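PDB 4WES: nitrogenase molybdenum-iron protein alpha chain from Clostridium pasteurianum, which forms, with the beta chain, the nitrogenase component that reduces dinitrogen to ammonia at an iron-molybdenum cluster fed by electrons through an [8Fe-7S] cluster. Local coordinates for residues Lys67-Ile77 with Leu99-Met110. Sequence-based numbering, arbitrary orientation.
Sequences KDMVHITHGPI and LNFNEYVFSTDM. With CLF (Fe(8)-S(7) cluster), chain H.
L99 meets D68 through their CB atoms, and N100 OD1 accepts from N102 N in an Asx turn that spans F101, whose own N donates to K67 O (2.9 Å). The F101 ring then offers one face to V70 CG2, 3.8 Å from its centroid. After a type I turn the chain returns at F106, which receives the other methyl of the same valine, CG1, over a ring face. V70 thus divides its branches between two phenylalanines in paired CH-pi contacts. Around F106 the parallel pairing of this beta-alpha-beta unit is partly hydrated: one water bridges H71 O and F106 N, and the next link, T73 N to F106 O (3.0 Å), is direct. T108 N returns a bond to T73 O. T108 OG1, set between backbone N and carbonyl carbon (chi1 55°), meets H74 ND1 at 2.8 Å and also accepts from G75 N; D152 holds H74 NE2. D109 turns its carboxylate to K21 and R16 of the beta chain. In the conformer given, M110 SD lies over one face of the H74 imidazole, while M110 N binds G75 O (2.9 Å). With both imidazole nitrogens bonded, H74 is fixed in rotation beside the loop that brings P76 CB to 3.5 Å from S2B of the Fe(8)-S(7) cluster.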
loop_
_atom_site.group_PDB
_atom_site.type_symbol
_atom_site.label_atom_id
_atom_site.label_comp_id
_atom_site.label_asym_id
_atom_site.label_seq_id
_atom_site.Cartn_x
_atom_site.Cartn_y
_atom_site.Cartn_z
ATOM N N LYS A 67 23.807 -21.019 13.940
ATOM C CA LYS A 67 22.386 -21.007 13.639
ATOM C C LYS A 67 21.584 -22.113 14.276
ATOM O O LYS A 67 20.364 -22.034 14.317
ATOM C CB LYS A 67 22.204 -21.047 12.120
ATOM C CG LYS A 67 22.674 -22.356 11.487
ATOM C CD LYS A 67 22.891 -22.267 10.000
ATOM C CE LYS A 67 23.582 -23.498 9.488
ATOM N NZ LYS A 67 23.802 -23.436 8.027
ATOM N N ASP A 68 22.257 -23.190 14.722
ATOM C CA ASP A 68 21.545 -24.338 15.324
ATOM C C ASP A 68 21.825 -24.436 16.819
ATOM O O ASP A 68 21.506 -25.462 17.452
ATOM C CB ASP A 68 21.842 -25.644 14.594
ATOM C CG ASP A 68 23.305 -26.023 14.592
ATOM O OD1 ASP A 68 24.159 -25.245 15.038
ATOM O OD2 ASP A 68 23.564 -27.125 14.106
ATOM N N MET A 69 22.344 -23.349 17.389
ATOM C CA MET A 69 22.464 -23.159 18.820
ATOM C C MET A 69 21.407 -22.174 19.279
ATOM O O MET A 69 21.243 -21.144 18.624
ATOM C CB MET A 69 23.903 -22.681 19.100
ATOM C CG MET A 69 24.314 -22.342 20.505
ATOM S SD MET A 69 26.115 -22.186 20.532
ATOM C CE MET A 69 26.258 -21.599 22.239
ATOM N N VAL A 70 20.689 -22.482 20.364
ATOM C CA VAL A 70 19.732 -21.513 20.930
ATOM C C VAL A 70 20.484 -20.578 21.869
ATOM O O VAL A 70 21.075 -21.008 22.834
ATOM C CB VAL A 70 18.558 -22.223 21.641
ATOM C CG1 VAL A 70 17.768 -21.239 22.498
ATOM C CG2 VAL A 70 17.667 -22.893 20.630
ATOM N N HIS A 71 20.471 -19.279 21.530
ATOM C CA HIS A 71 21.192 -18.277 22.297
ATOM C C HIS A 71 20.243 -17.531 23.225
ATOM O O HIS A 71 19.391 -16.787 22.773
ATOM C CB HIS A 71 21.873 -17.276 21.343
ATOM C CG HIS A 71 22.780 -17.936 20.364
ATOM N ND1 HIS A 71 24.016 -18.430 20.695
ATOM C CD2 HIS A 71 22.600 -18.169 19.048
ATOM C CE1 HIS A 71 24.550 -18.963 19.608
ATOM N NE2 HIS A 71 23.721 -18.792 18.598
ATOM N N ILE A 72 20.366 -17.795 24.528
ATOM C CA ILE A 72 19.470 -17.207 25.524
ATOM C C ILE A 72 20.151 -16.044 26.215
ATOM O O ILE A 72 21.168 -16.222 26.893
ATOM C CB ILE A 72 19.017 -18.232 26.588
ATOM C CG1 ILE A 72 18.384 -19.476 25.932
ATOM C CG2 ILE A 72 18.051 -17.567 27.559
ATOM C CD1 ILE A 72 17.990 -20.557 26.937
ATOM N N THR A 73 19.595 -14.846 26.035
ATOM C CA THR A 73 20.073 -13.686 26.781
ATOM C C THR A 73 19.486 -13.724 28.191
ATOM O O THR A 73 18.274 -13.737 28.350
ATOM C CB THR A 73 19.637 -12.385 26.092
ATOM O OG1 THR A 73 20.175 -12.393 24.755
ATOM C CG2 THR A 73 20.065 -11.172 26.867
ATOM N N HIS A 74 20.376 -13.741 29.177
ATOM C CA HIS A 74 19.932 -13.689 30.566
ATOM C C HIS A 74 19.955 -12.214 31.008
ATOM O O HIS A 74 21.014 -11.666 31.312
ATOM C CB HIS A 74 20.795 -14.563 31.463
ATOM C CG HIS A 74 20.289 -14.644 32.864
ATOM N ND1 HIS A 74 18.952 -14.757 33.181
ATOM C CD2 HIS A 74 20.968 -14.592 34.029
ATOM C CE1 HIS A 74 18.844 -14.835 34.496
ATOM N NE2 HIS A 74 20.052 -14.754 35.030
ATOM N N GLY A 75 18.794 -11.565 30.946
ATOM C CA GLY A 75 18.737 -10.125 31.187
ATOM C C GLY A 75 17.324 -9.667 30.992
ATOM O O GLY A 75 16.443 -10.454 30.651
ATOM N N PRO A 76 17.082 -8.362 31.241
ATOM C CA PRO A 76 15.820 -7.756 30.864
ATOM C C PRO A 76 15.719 -7.667 29.337
ATOM O O PRO A 76 16.639 -8.079 28.615
ATOM C CB PRO A 76 15.823 -6.407 31.606
ATOM C CG PRO A 76 17.146 -6.349 32.352
ATOM C CD PRO A 76 18.047 -7.352 31.645
ATOM N N ILE A 77 14.573 -7.241 28.830
ATOM C CA ILE A 77 14.234 -7.620 27.458
ATOM C C ILE A 77 15.048 -6.924 26.361
ATOM O O ILE A 77 15.186 -7.517 25.274
ATOM C CB ILE A 77 12.716 -7.414 27.194
ATOM C CG1 ILE A 77 12.254 -8.209 25.973
ATOM C CG2 ILE A 77 12.365 -5.934 27.061
ATOM C CD1 ILE A 77 12.450 -9.715 26.109
ATOM N N LEU A 99 18.528 -27.235 11.662
ATOM C CA LEU A 99 17.915 -26.175 12.462
ATOM C C LEU A 99 18.466 -24.808 12.123
ATOM O O LEU A 99 19.631 -24.633 11.819
ATOM C CB LEU A 99 18.120 -26.463 13.947
ATOM C CG LEU A 99 17.474 -27.736 14.491
ATOM C CD1 LEU A 99 18.002 -28.014 15.906
ATOM C CD2 LEU A 99 15.956 -27.641 14.448
ATOM N N ASN A 100 17.606 -23.800 12.277
ATOM C CA ASN A 100 18.011 -22.421 12.027
ATOM C C ASN A 100 17.165 -21.516 12.904
ATOM O O ASN A 100 15.958 -21.406 12.686
ATOM C CB ASN A 100 17.781 -22.073 10.551
ATOM C CG ASN A 100 17.964 -20.606 10.246
ATOM O OD1 ASN A 100 18.638 -19.882 10.990
ATOM N ND2 ASN A 100 17.311 -20.157 9.180
ATOM N N PHE A 101 17.794 -20.871 13.889
ATOM C CA PHE A 101 17.079 -19.978 14.806
ATOM C C PHE A 101 17.316 -18.499 14.513
ATOM O O PHE A 101 16.980 -17.636 15.353
ATOM C CB PHE A 101 17.439 -20.310 16.251
ATOM C CG PHE A 101 17.166 -21.756 16.612
ATOM C CD1 PHE A 101 15.883 -22.227 16.723
ATOM C CD2 PHE A 101 18.207 -22.662 16.789
ATOM C CE1 PHE A 101 15.614 -23.543 16.999
ATOM C CE2 PHE A 101 17.936 -23.993 17.083
ATOM C CZ PHE A 101 16.639 -24.433 17.177
ATOM N N ASN A 102 17.805 -18.168 13.323
ATOM C CA ASN A 102 18.048 -16.744 12.963
ATOM C C ASN A 102 16.894 -15.837 13.141
ATOM O O ASN A 102 17.103 -14.637 13.356
ATOM C CB ASN A 102 18.418 -16.571 11.449
ATOM C CG ASN A 102 19.897 -16.328 11.221
ATOM O OD1 ASN A 102 20.742 -16.944 11.877
ATOM N ND2 ASN A 102 20.266 -15.436 10.243
ATOM N N GLU A 103 15.668 -16.342 12.967
ATOM C CA GLU A 103 14.483 -15.499 12.950
ATOM C C GLU A 103 13.940 -15.240 14.345
ATOM O O GLU A 103 12.927 -14.568 14.472
ATOM C CB GLU A 103 13.410 -16.105 12.042
ATOM C CG GLU A 103 13.852 -16.245 10.594
ATOM C CD GLU A 103 13.197 -17.341 9.780
ATOM O OE1 GLU A 103 13.155 -17.198 8.536
ATOM O OE2 GLU A 103 12.770 -18.364 10.362
ATOM N N TYR A 104 14.601 -15.753 15.374
ATOM C CA TYR A 104 14.119 -15.724 16.737
ATOM C C TYR A 104 15.099 -15.009 17.648
ATOM O O TYR A 104 16.294 -15.036 17.403
ATOM C CB TYR A 104 13.945 -17.138 17.314
ATOM C CG TYR A 104 12.993 -18.004 16.560
ATOM C CD1 TYR A 104 11.673 -18.136 16.940
ATOM C CD2 TYR A 104 13.400 -18.738 15.447
ATOM C CE1 TYR A 104 10.796 -18.955 16.236
ATOM C CE2 TYR A 104 12.524 -19.548 14.753
ATOM C CZ TYR A 104 11.231 -19.678 15.156
ATOM O OH TYR A 104 10.385 -20.486 14.446
ATOM N N VAL A 105 14.595 -14.421 18.738
ATOM C CA VAL A 105 15.450 -14.110 19.892
ATOM C C VAL A 105 14.833 -14.712 21.145
ATOM O O VAL A 105 13.602 -14.742 21.310
ATOM C CB VAL A 105 15.704 -12.601 20.083
ATOM C CG1 VAL A 105 16.634 -12.081 19.000
ATOM C CG2 VAL A 105 14.416 -11.786 20.149
ATOM N N PHE A 106 15.736 -15.138 22.028
ATOM C CA PHE A 106 15.379 -15.870 23.238
ATOM C C PHE A 106 15.934 -15.154 24.453
ATOM O O PHE A 106 17.081 -14.750 24.441
ATOM C CB PHE A 106 16.000 -17.262 23.173
ATOM C CG PHE A 106 15.559 -18.079 21.992
ATOM C CD1 PHE A 106 14.324 -18.697 21.997
ATOM C CD2 PHE A 106 16.354 -18.215 20.888
ATOM C CE1 PHE A 106 13.933 -19.438 20.913
ATOM C CE2 PHE A 106 15.983 -18.994 19.802
ATOM C CZ PHE A 106 14.752 -19.580 19.810
ATOM N N SER A 107 15.150 -15.077 25.526
ATOM C CA SER A 107 15.682 -14.460 26.723
ATOM C C SER A 107 14.899 -14.866 27.946
ATOM O O SER A 107 13.829 -15.491 27.882
ATOM C CB SER A 107 15.625 -12.966 26.614
ATOM O OG SER A 107 14.289 -12.525 26.755
ATOM N N THR A 108 15.461 -14.518 29.121
ATOM C CA THR A 108 14.783 -14.763 30.381
ATOM C C THR A 108 13.939 -13.575 30.820
ATOM O O THR A 108 13.234 -13.681 31.821
ATOM C CB THR A 108 15.791 -15.086 31.483
ATOM O OG1 THR A 108 16.742 -14.022 31.560
ATOM C CG2 THR A 108 16.498 -16.413 31.210
ATOM N N ASP A 109 13.950 -12.462 30.064
ATOM C CA ASP A 109 13.008 -11.373 30.302
ATOM C C ASP A 109 12.931 -11.019 31.801
ATOM O O ASP A 109 11.877 -11.022 32.404
ATOM C CB ASP A 109 11.631 -11.758 29.737
ATOM C CG ASP A 109 10.587 -10.674 29.771
ATOM O OD1 ASP A 109 10.911 -9.465 29.870
ATOM O OD2 ASP A 109 9.405 -11.059 29.650
ATOM N N MET A 110 14.096 -10.707 32.367
ATOM C CA MET A 110 14.181 -10.510 33.801
ATOM C C MET A 110 13.248 -9.382 34.256
ATOM O O MET A 110 13.121 -8.338 33.594
ATOM C CB MET A 110 15.638 -10.267 34.202
ATOM C CG MET A 110 16.581 -11.479 34.069
ATOM S SD MET A 110 18.354 -11.155 34.388
ATOM C CE MET A 110 18.283 -10.235 35.907
HETATM FE FE1 CLF H . 23.974 -3.720 29.383
HETATM FE FE2 CLF H . 22.871 -2.333 27.623
HETATM FE FE3 CLF H . 24.795 -4.116 26.753
HETATM FE FE4 CLF H . 22.377 -4.917 27.684
HETATM S S1 CLF H . 21.603 -3.473 29.422
HETATM S S2A CLF H . 25.125 -2.206 28.029
HETATM S S4A CLF H . 22.766 -3.722 25.784
HETATM S S3A CLF H . 24.421 -5.767 28.359
HETATM FE FE5 CLF H . 18.937 -4.694 27.565
HETATM FE FE6 CLF H . 18.317 -3.025 30.712
HETATM FE FE7 CLF H . 17.555 -2.401 28.145
HETATM FE FE8 CLF H . 20.171 -1.858 28.460
HETATM S S2B CLF H . 17.425 -4.459 29.162
HETATM S S3B CLF H . 18.488 -0.954 29.695
HETATM S S4B CLF H . 19.181 -2.666 26.527
HETATM O O HOH W 1 18.548 -15.068 20.895
HETATM O O HOH W 2 18.335 -12.742 22.789
HETATM O O HOH W 3 12.549 -7.547 30.970
#